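Putative ABC transporter amino acid-binding protein (Sinorhizobium meliloti, PDB 2Q88) binds the compatible solute ectoine and probably delivers such osmoprotectants to an ABC transporter as its solute-binding component. Local coordinates at residues 114-119 with 137-142; 124-129 with 148-153. All blocks are in the same frame, centred on the assembly; numbering follows the deposited sequence.

Interaction 1: residues 114-119 with 137-142; sequences KSYKDI and KLALEA
Y116 meets L138 and A139 with its ring, and A142 with its CB and carbonyl oxygen, where helix 116-121 packs against helix 134-141; every contact between the segments is apolar or of van der Waals kind. The clearest is a CH-pi contact: L138 CB stands over one face of the ring, offset toward the rim, 3.9 Å from its centroid and 15° off the normal. Beyond it, L138 CD1 touches Y116 CE1 at 3.7 Å. Y116 CG lies anti to its own carbonyl carbon and beside the backbone N (chi1 -70°). On the other ortho side CD2 of Y116 lies 3.9 Å from A139 CA, an oblique approach, and A142 CB packs against Y116 CB at 3.7 Å. Small side chains at A139 and A142 are consistent with the close approach, the CA atoms of Y116 and A139 being 5.5 Å apart.

The polar interactions stay inside 114-119 and fix the start of its helix. S115 is the N-cap, its OG accepting from D118 N at 3.2 Å. S115 N donates in return, weakly, to D118 OD2, which completes a capping box; the same oxygen takes K114 N on its anti lone pair at 3.0 Å. Elsewhere, Y116 OH is hydrogen-bonded to S171 OG, and F103 meets the ring edge-to-face.

An alanine in place of Y116 would probably leave L138 CB facing a gap where the ring had been and S171 OG without this phenolic partner. With packing alone between the segments, their fit probably rests on shape, while the phenolic OH of Y116 is anchored on strand 169-173, tying the helix pair to the sheet beneath.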
ATOM      1  N   LYS A 114      16.810  13.546  -5.457  1.00 27.17           N
ATOM      2  CA  LYS A 114      17.169  12.214  -4.940  1.00 27.18           C
ATOM      3  C   LYS A 114      16.512  11.921  -3.578  1.00 26.67           C
ATOM      4  O   LYS A 114      16.497  10.775  -3.117  1.00 26.42           O
ATOM      5  CB  LYS A 114      18.701  12.081  -4.805  1.00 27.57           C
ATOM      6  CG  LYS A 114      19.498  12.325  -6.082  1.00 27.37           C
ATOM      7  CD  LYS A 114      20.987  12.390  -5.774  1.00 28.69           C
ATOM      8  CE  LYS A 114      21.813  12.821  -6.983  1.00 31.21           C
ATOM      9  NZ  LYS A 114      23.279  12.908  -6.636  1.00 33.29           N
ATOM     10  N   SER A 115      15.995  12.965  -2.933  1.00 25.73           N
ATOM     11  CA  SER A 115      15.373  12.851  -1.619  1.00 25.49           C
ATOM     12  C   SER A 115      14.171  13.784  -1.556  1.00 25.12           C
ATOM     13  O   SER A 115      14.032  14.664  -2.401  1.00 24.13           O
ATOM     14  CB  SER A 115      16.380  13.223  -0.516  1.00 25.11           C
ATOM     15  OG  SER A 115      16.684  14.611  -0.531  1.00 24.48           O
ATOM     16  N   TYR A 116      13.305  13.607  -0.555  1.00 25.23           N
ATOM     17  CA  TYR A 116      12.161  14.507  -0.420  1.00 25.32           C
ATOM     18  C   TYR A 116      12.608  15.911  -0.037  1.00 25.49           C
ATOM     19  O   TYR A 116      11.924  16.889  -0.350  1.00 25.88           O
ATOM     20  CB  TYR A 116      11.135  13.971   0.573  1.00 25.36           C
ATOM     21  CG  TYR A 116      10.397  12.760   0.069  1.00 25.00           C
ATOM     22  CD1 TYR A 116      10.750  11.482   0.500  1.00 25.57           C
ATOM     23  CD2 TYR A 116       9.349  12.883  -0.847  1.00 24.51           C
ATOM     24  CE1 TYR A 116      10.062  10.345   0.048  1.00 25.80           C
ATOM     25  CE2 TYR A 116       8.646  11.740  -1.313  1.00 24.97           C
ATOM     26  CZ  TYR A 116       9.024  10.474  -0.866  1.00 26.10           C
ATOM     27  OH  TYR A 116       8.365   9.324  -1.309  1.00 26.38           O
ATOM     28  N   LYS A 117      13.762  15.998   0.624  1.00 25.76           N
ATOM     29  CA  LYS A 117      14.385  17.285   0.957  1.00 26.35           C
ATOM     30  C   LYS A 117      14.771  18.061  -0.297  1.00 25.67           C
ATOM     31  O   LYS A 117      14.603  19.270  -0.357  1.00 25.44           O
ATOM     32  CB  LYS A 117      15.613  17.065   1.836  1.00 26.69           C
ATOM     33  CG  LYS A 117      16.165  18.333   2.473  1.00 29.61           C
ATOM     34  CD  LYS A 117      17.283  17.995   3.439  1.00 33.03           C
ATOM     35  CE  LYS A 117      18.591  17.785   2.703  1.00 34.78           C
ATOM     36  NZ  LYS A 117      19.061  19.033   2.051  1.00 37.27           N
ATOM     37  N   ASP A 118      15.278  17.353  -1.302  1.00 25.33           N
ATOM     38  CA  ASP A 118      15.673  17.977  -2.562  1.00 24.81           C
ATOM     39  C   ASP A 118      14.492  18.684  -3.215  1.00 24.27           C
ATOM     40  O   ASP A 118      14.645  19.746  -3.819  1.00 23.50           O
ATOM     41  CB  ASP A 118      16.245  16.925  -3.504  1.00 25.51           C
ATOM     42  CG  ASP A 118      17.647  16.495  -3.122  1.00 26.35           C
ATOM     43  OD1 ASP A 118      18.320  17.240  -2.384  1.00 30.12           O
ATOM     44  OD2 ASP A 118      18.165  15.431  -3.514  1.00 26.96           O
ATOM     45  N   ILE A 119      13.310  18.090  -3.072  1.00 23.61           N
ATOM     46  CA  ILE A 119      12.085  18.663  -3.609  1.00 23.82           C
ATOM     47  C   ILE A 119      11.679  19.885  -2.809  1.00 23.93           C
ATOM     48  O   ILE A 119      11.264  20.892  -3.384  1.00 24.08           O
ATOM     49  CB  ILE A 119      10.937  17.626  -3.606  1.00 23.33           C
ATOM     50  CG1 ILE A 119      11.342  16.360  -4.377  1.00 23.92           C
ATOM     51  CG2 ILE A 119       9.662  18.230  -4.227  1.00 24.24           C
ATOM     52  CD1 ILE A 119      10.406  15.191  -4.127  1.00 25.51           C
ATOM     53  N   LYS A 137       2.796  12.352   2.761  1.00 25.10           N
ATOM     54  CA  LYS A 137       3.200  12.751   4.116  1.00 25.31           C
ATOM     55  C   LYS A 137       4.713  12.985   4.226  1.00 24.82           C
ATOM     56  O   LYS A 137       5.146  13.929   4.877  1.00 24.26           O
ATOM     57  CB  LYS A 137       2.726  11.728   5.158  1.00 26.26           C
ATOM     58  CG  LYS A 137       3.005  12.127   6.620  1.00 26.88           C
ATOM     59  CD  LYS A 137       2.159  13.313   7.080  1.00 28.69           C
ATOM     60  CE  LYS A 137       2.520  13.734   8.510  1.00 29.97           C
ATOM     61  NZ  LYS A 137       1.637  14.817   9.009  1.00 32.82           N
ATOM     62  N   LEU A 138       5.511  12.134   3.585  1.00 24.37           N
ATOM     63  CA  LEU A 138       6.971  12.318   3.589  1.00 24.29           C
ATOM     64  C   LEU A 138       7.393  13.614   2.914  1.00 24.27           C
ATOM     65  O   LEU A 138       8.340  14.272   3.368  1.00 23.77           O
ATOM     66  CB  LEU A 138       7.688  11.132   2.933  1.00 24.43           C
ATOM     67  CG  LEU A 138       7.646   9.796   3.672  1.00 22.92           C
ATOM     68  CD1 LEU A 138       8.154   8.680   2.775  1.00 21.44           C
ATOM     69  CD2 LEU A 138       8.424   9.852   4.995  1.00 22.64           C
ATOM     70  N   ALA A 139       6.699  13.976   1.832  1.00 24.52           N
ATOM     71  CA  ALA A 139       6.955  15.249   1.135  1.00 24.58           C
ATOM     72  C   ALA A 139       6.634  16.421   2.049  1.00 24.59           C
ATOM     73  O   ALA A 139       7.454  17.317   2.229  1.00 24.96           O
ATOM     74  CB  ALA A 139       6.130  15.348  -0.123  1.00 24.22           C
ATOM     75  N   LEU A 140       5.438  16.403   2.627  1.00 24.97           N
ATOM     76  CA  LEU A 140       5.016  17.438   3.582  1.00 25.45           C
ATOM     77  C   LEU A 140       5.927  17.551   4.812  1.00 25.95           C
ATOM     78  O   LEU A 140       6.205  18.664   5.266  1.00 25.71           O
ATOM     79  CB  LEU A 140       3.561  17.216   4.005  1.00 25.11           C
ATOM     80  CG  LEU A 140       2.508  17.363   2.898  1.00 25.54           C
ATOM     81  CD1 LEU A 140       1.165  16.802   3.354  1.00 26.74           C
ATOM     82  CD2 LEU A 140       2.362  18.813   2.424  1.00 27.49           C
ATOM     83  N   GLU A 141       6.403  16.417   5.335  1.00 26.17           N
ATOM     84  CA  GLU A 141       7.311  16.416   6.498  1.00 27.01           C
ATOM     85  C   GLU A 141       8.707  16.939   6.161  1.00 26.81           C
ATOM     86  O   GLU A 141       9.412  17.435   7.039  1.00 25.85           O
ATOM     87  CB  GLU A 141       7.438  15.017   7.112  1.00 27.00           C
ATOM     88  CG  GLU A 141       6.146  14.461   7.683  1.00 28.22           C
ATOM     89  CD  GLU A 141       6.290  13.053   8.227  1.00 29.37           C
ATOM     90  OE1 GLU A 141       7.056  12.248   7.651  1.00 34.13           O
ATOM     91  OE2 GLU A 141       5.622  12.745   9.238  1.00 33.35           O
ATOM     92  N   ALA A 142       9.106  16.811   4.895  1.00 26.51           N
ATOM     93  CA  ALA A 142      10.407  17.317   4.435  1.00 26.84           C
ATOM     94  C   ALA A 142      10.361  18.819   4.195  1.00 26.99           C
ATOM     95  O   ALA A 142      11.398  19.458   3.955  1.00 26.89           O
ATOM     96  CB  ALA A 142      10.834  16.601   3.158  1.00 27.10           C
TER

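Interaction 2: residues 124-129 with 148-153; sequences DAKIGA and RVIVVP
R148 sets CG anti to its carbonyl carbon (chi1 -62°), and a bend at chi3 (-88°) turns NE out of the extended line of the chain. At the end of the side chain NH1 donates to A125 O at 2.9 Å; the oxygen sits in the guanidinium plane, and the donor lies on a carbonyl lone pair. The arginine thus fastens the entry to a parallel strand pair, 127-129 with 149-151, the two strands of a beta-alpha-beta unit whose crossover carries helix 134-141. Outside the pair, I119 O also accepts from NH1 and A120 O from NH2, so three carbonyls hold the guanidinium.

The parallel register is I127 with V149, G128 with I150 and A129 with V151, and the strand axes differ in direction by 36°. The backbone ladder alternates as expected: I127 N to R148 O, I150 N to I127 O at 2.8 Å, A129 N to I150 O, then V152 N to A129 O. CA-H...O contacts accompany it, among them G128 CA to I150 O at 3.2 Å.

I127 and V149, a bridged pair, lie side by side, pointing the same way, with their CG2 atoms 4.1 Å apart, on the face that meets helices 116-121 and 134-141. K126 runs extended beyond CG, and its CD passes I150 CD1 at 4.1 Å. At G128 the lack of a side chain leaves room for a neighbour from the other segment: V152 CG2 rests 3.7 Å from G128 CA.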
ATOM      1  N   ASP A 124      10.549  25.326  -7.527  1.00 26.80           N
ATOM      2  CA  ASP A 124       9.891  24.979  -8.787  1.00 26.37           C
ATOM      3  C   ASP A 124       9.342  23.572  -8.760  1.00 26.60           C
ATOM      4  O   ASP A 124       8.395  23.280  -9.483  1.00 26.99           O
ATOM      5  CB  ASP A 124      10.843  25.101  -9.974  1.00 26.10           C
ATOM      6  CG  ASP A 124      11.359  26.497 -10.161  1.00 25.98           C
ATOM      7  OD1 ASP A 124      10.691  27.466  -9.715  1.00 25.82           O
ATOM      8  OD2 ASP A 124      12.432  26.721 -10.751  1.00 24.13           O
ATOM      9  N   ALA A 125       9.926  22.709  -7.921  1.00 26.10           N
ATOM     10  CA  ALA A 125       9.665  21.269  -7.977  1.00 25.74           C
ATOM     11  C   ALA A 125       8.298  20.895  -7.430  1.00 25.67           C
ATOM     12  O   ALA A 125       7.952  21.225  -6.294  1.00 25.89           O
ATOM     13  CB  ALA A 125      10.754  20.493  -7.238  1.00 25.84           C
ATOM     14  N   LYS A 126       7.522  20.206  -8.246  1.00 25.28           N
ATOM     15  CA  LYS A 126       6.252  19.679  -7.784  1.00 24.73           C
ATOM     16  C   LYS A 126       6.331  18.164  -7.779  1.00 24.18           C
ATOM     17  O   LYS A 126       6.800  17.555  -8.747  1.00 24.48           O
ATOM     18  CB  LYS A 126       5.106  20.168  -8.665  1.00 25.34           C
ATOM     19  CG  LYS A 126       4.799  21.648  -8.506  1.00 26.61           C
ATOM     20  CD  LYS A 126       3.550  22.045  -9.267  1.00 29.78           C
ATOM     21  CE  LYS A 126       3.367  23.562  -9.231  1.00 31.85           C
ATOM     22  NZ  LYS A 126       2.362  24.020 -10.222  1.00 34.38           N
ATOM     23  N   ILE A 127       5.861  17.558  -6.695  1.00 23.90           N
ATOM     24  CA  ILE A 127       5.795  16.099  -6.612  1.00 22.87           C
ATOM     25  C   ILE A 127       4.358  15.589  -6.645  1.00 22.66           C
ATOM     26  O   ILE A 127       3.495  16.107  -5.935  1.00 22.06           O
ATOM     27  CB  ILE A 127       6.529  15.587  -5.352  1.00 23.02           C
ATOM     28  CG1 ILE A 127       6.306  14.073  -5.174  1.00 23.61           C
ATOM     29  CG2 ILE A 127       6.088  16.355  -4.086  1.00 21.48           C
ATOM     30  CD1 ILE A 127       7.372  13.381  -4.353  1.00 26.78           C
ATOM     31  N   GLY A 128       4.111  14.570  -7.464  1.00 22.16           N
ATOM     32  CA  GLY A 128       2.808  13.917  -7.496  1.00 22.08           C
ATOM     33  C   GLY A 128       2.835  12.705  -6.596  1.00 22.85           C
ATOM     34  O   GLY A 128       3.841  12.004  -6.514  1.00 23.01           O
ATOM     35  N   ALA A 129       1.724  12.446  -5.914  1.00 23.31           N
ATOM     36  CA  ALA A 129       1.656  11.329  -4.972  1.00 23.99           C
ATOM     37  C   ALA A 129       0.201  11.022  -4.654  1.00 24.13           C
ATOM     38  O   ALA A 129      -0.643  11.917  -4.716  1.00 23.83           O
ATOM     39  CB  ALA A 129       2.403  11.676  -3.692  1.00 23.71           C
ATOM     40  N   ARG A 148       2.771  22.338  -3.614  1.00 25.87           N
ATOM     41  CA  ARG A 148       3.727  21.625  -4.474  1.00 24.64           C
ATOM     42  C   ARG A 148       3.676  20.110  -4.282  1.00 24.28           C
ATOM     43  O   ARG A 148       4.441  19.375  -4.909  1.00 24.21           O
ATOM     44  CB  ARG A 148       5.157  22.128  -4.244  1.00 24.42           C
ATOM     45  CG  ARG A 148       5.353  23.583  -4.587  1.00 24.24           C
ATOM     46  CD  ARG A 148       6.776  23.926  -4.948  1.00 25.29           C
ATOM     47  NE  ARG A 148       7.618  24.284  -3.806  1.00 24.96           N
ATOM     48  CZ  ARG A 148       8.635  23.559  -3.336  1.00 28.00           C
ATOM     49  NH1 ARG A 148       8.946  22.377  -3.869  1.00 27.11           N
ATOM     50  NH2 ARG A 148       9.343  24.016  -2.309  1.00 27.13           N
ATOM     51  N   VAL A 149       2.781  19.647  -3.410  1.00 23.53           N
ATOM     52  CA  VAL A 149       2.488  18.224  -3.284  1.00 22.85           C
ATOM     53  C   VAL A 149       1.135  17.984  -3.947  1.00 23.03           C
ATOM     54  O   VAL A 149       0.105  18.392  -3.432  1.00 21.70           O
ATOM     55  CB  VAL A 149       2.499  17.723  -1.819  1.00 23.29           C
ATOM     56  CG1 VAL A 149       2.261  16.200  -1.775  1.00 23.22           C
ATOM     57  CG2 VAL A 149       3.816  18.040  -1.161  1.00 23.52           C
ATOM     58  N   ILE A 150       1.174  17.345  -5.113  1.00 21.99           N
ATOM     59  CA  ILE A 150       0.039  17.281  -6.012  1.00 22.96           C
ATOM     60  C   ILE A 150      -0.609  15.905  -5.915  1.00 23.06           C
ATOM     61  O   ILE A 150       0.042  14.892  -6.138  1.00 23.73           O
ATOM     62  CB  ILE A 150       0.511  17.542  -7.475  1.00 22.47           C
ATOM     63  CG1 ILE A 150       1.320  18.853  -7.600  1.00 23.09           C
ATOM     64  CG2 ILE A 150      -0.651  17.428  -8.475  1.00 23.44           C
ATOM     65  CD1 ILE A 150       0.641  20.122  -7.059  1.00 24.52           C
ATOM     66  N   VAL A 151      -1.886  15.863  -5.562  1.00 23.52           N
ATOM     67  CA  VAL A 151      -2.565  14.573  -5.439  1.00 23.64           C
ATOM     68  C   VAL A 151      -2.685  13.933  -6.824  1.00 23.56           C
ATOM     69  O   VAL A 151      -3.060  14.606  -7.786  1.00 24.17           O
ATOM     70  CB  VAL A 151      -3.943  14.729  -4.782  1.00 24.02           C
ATOM     71  CG1 VAL A 151      -4.687  13.398  -4.739  1.00 24.83           C
ATOM     72  CG2 VAL A 151      -3.797  15.329  -3.357  1.00 24.92           C
ATOM     73  N   VAL A 152      -2.357  12.644  -6.917  1.00 23.11           N
ATOM     74  CA  VAL A 152      -2.475  11.867  -8.164  1.00 22.93           C
ATOM     75  C   VAL A 152      -3.346  10.635  -7.872  1.00 23.18           C
ATOM     76  O   VAL A 152      -2.986   9.839  -7.005  1.00 23.06           O
ATOM     77  CB  VAL A 152      -1.065  11.435  -8.686  1.00 22.82           C
ATOM     78  CG1 VAL A 152      -1.175  10.448  -9.853  1.00 23.37           C
ATOM     79  CG2 VAL A 152      -0.268  12.646  -9.117  1.00 23.56           C
ATOM     80  N   PRO A 153      -4.475  10.472  -8.579  1.00 23.28           N
ATOM     81  CA  PRO A 153      -5.402   9.360  -8.320  1.00 24.35           C
ATOM     82  C   PRO A 153      -4.823   7.955  -8.551  1.00 25.45           C
ATOM     83  O   PRO A 153      -5.117   7.033  -7.779  1.00 26.04           O
ATOM     84  CB  PRO A 153      -6.560   9.628  -9.296  1.00 24.27           C
ATOM     85  CG  PRO A 153      -5.992  10.489 -10.342  1.00 24.12           C
ATOM     86  CD  PRO A 153      -4.938  11.320  -9.687  1.00 23.00           C
TER

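In the fold
Interactions 1 and 2, with centres 11 Å apart, form two layers of one lobe and alternate along the chain: helix 116-121, strand 127-129, helix 134-141, strand 149-151. I127 CD1 packs 3.5 Å from I119 CD1 and 3.7 Å from Y116 CE2, while A139 CB lies 3.7 Å from V149 CG2, so each helix rests on a strand of interaction 2. Neither contact lines the pocket: the side chains of Y116 and A129 lie about 9 Å and about 8 Å from the bound ectoine. Of the pocket residues, P130 and G133 lie between strand 127-129 and helix 134-141, and T134 and E135 are the first residues of that helix.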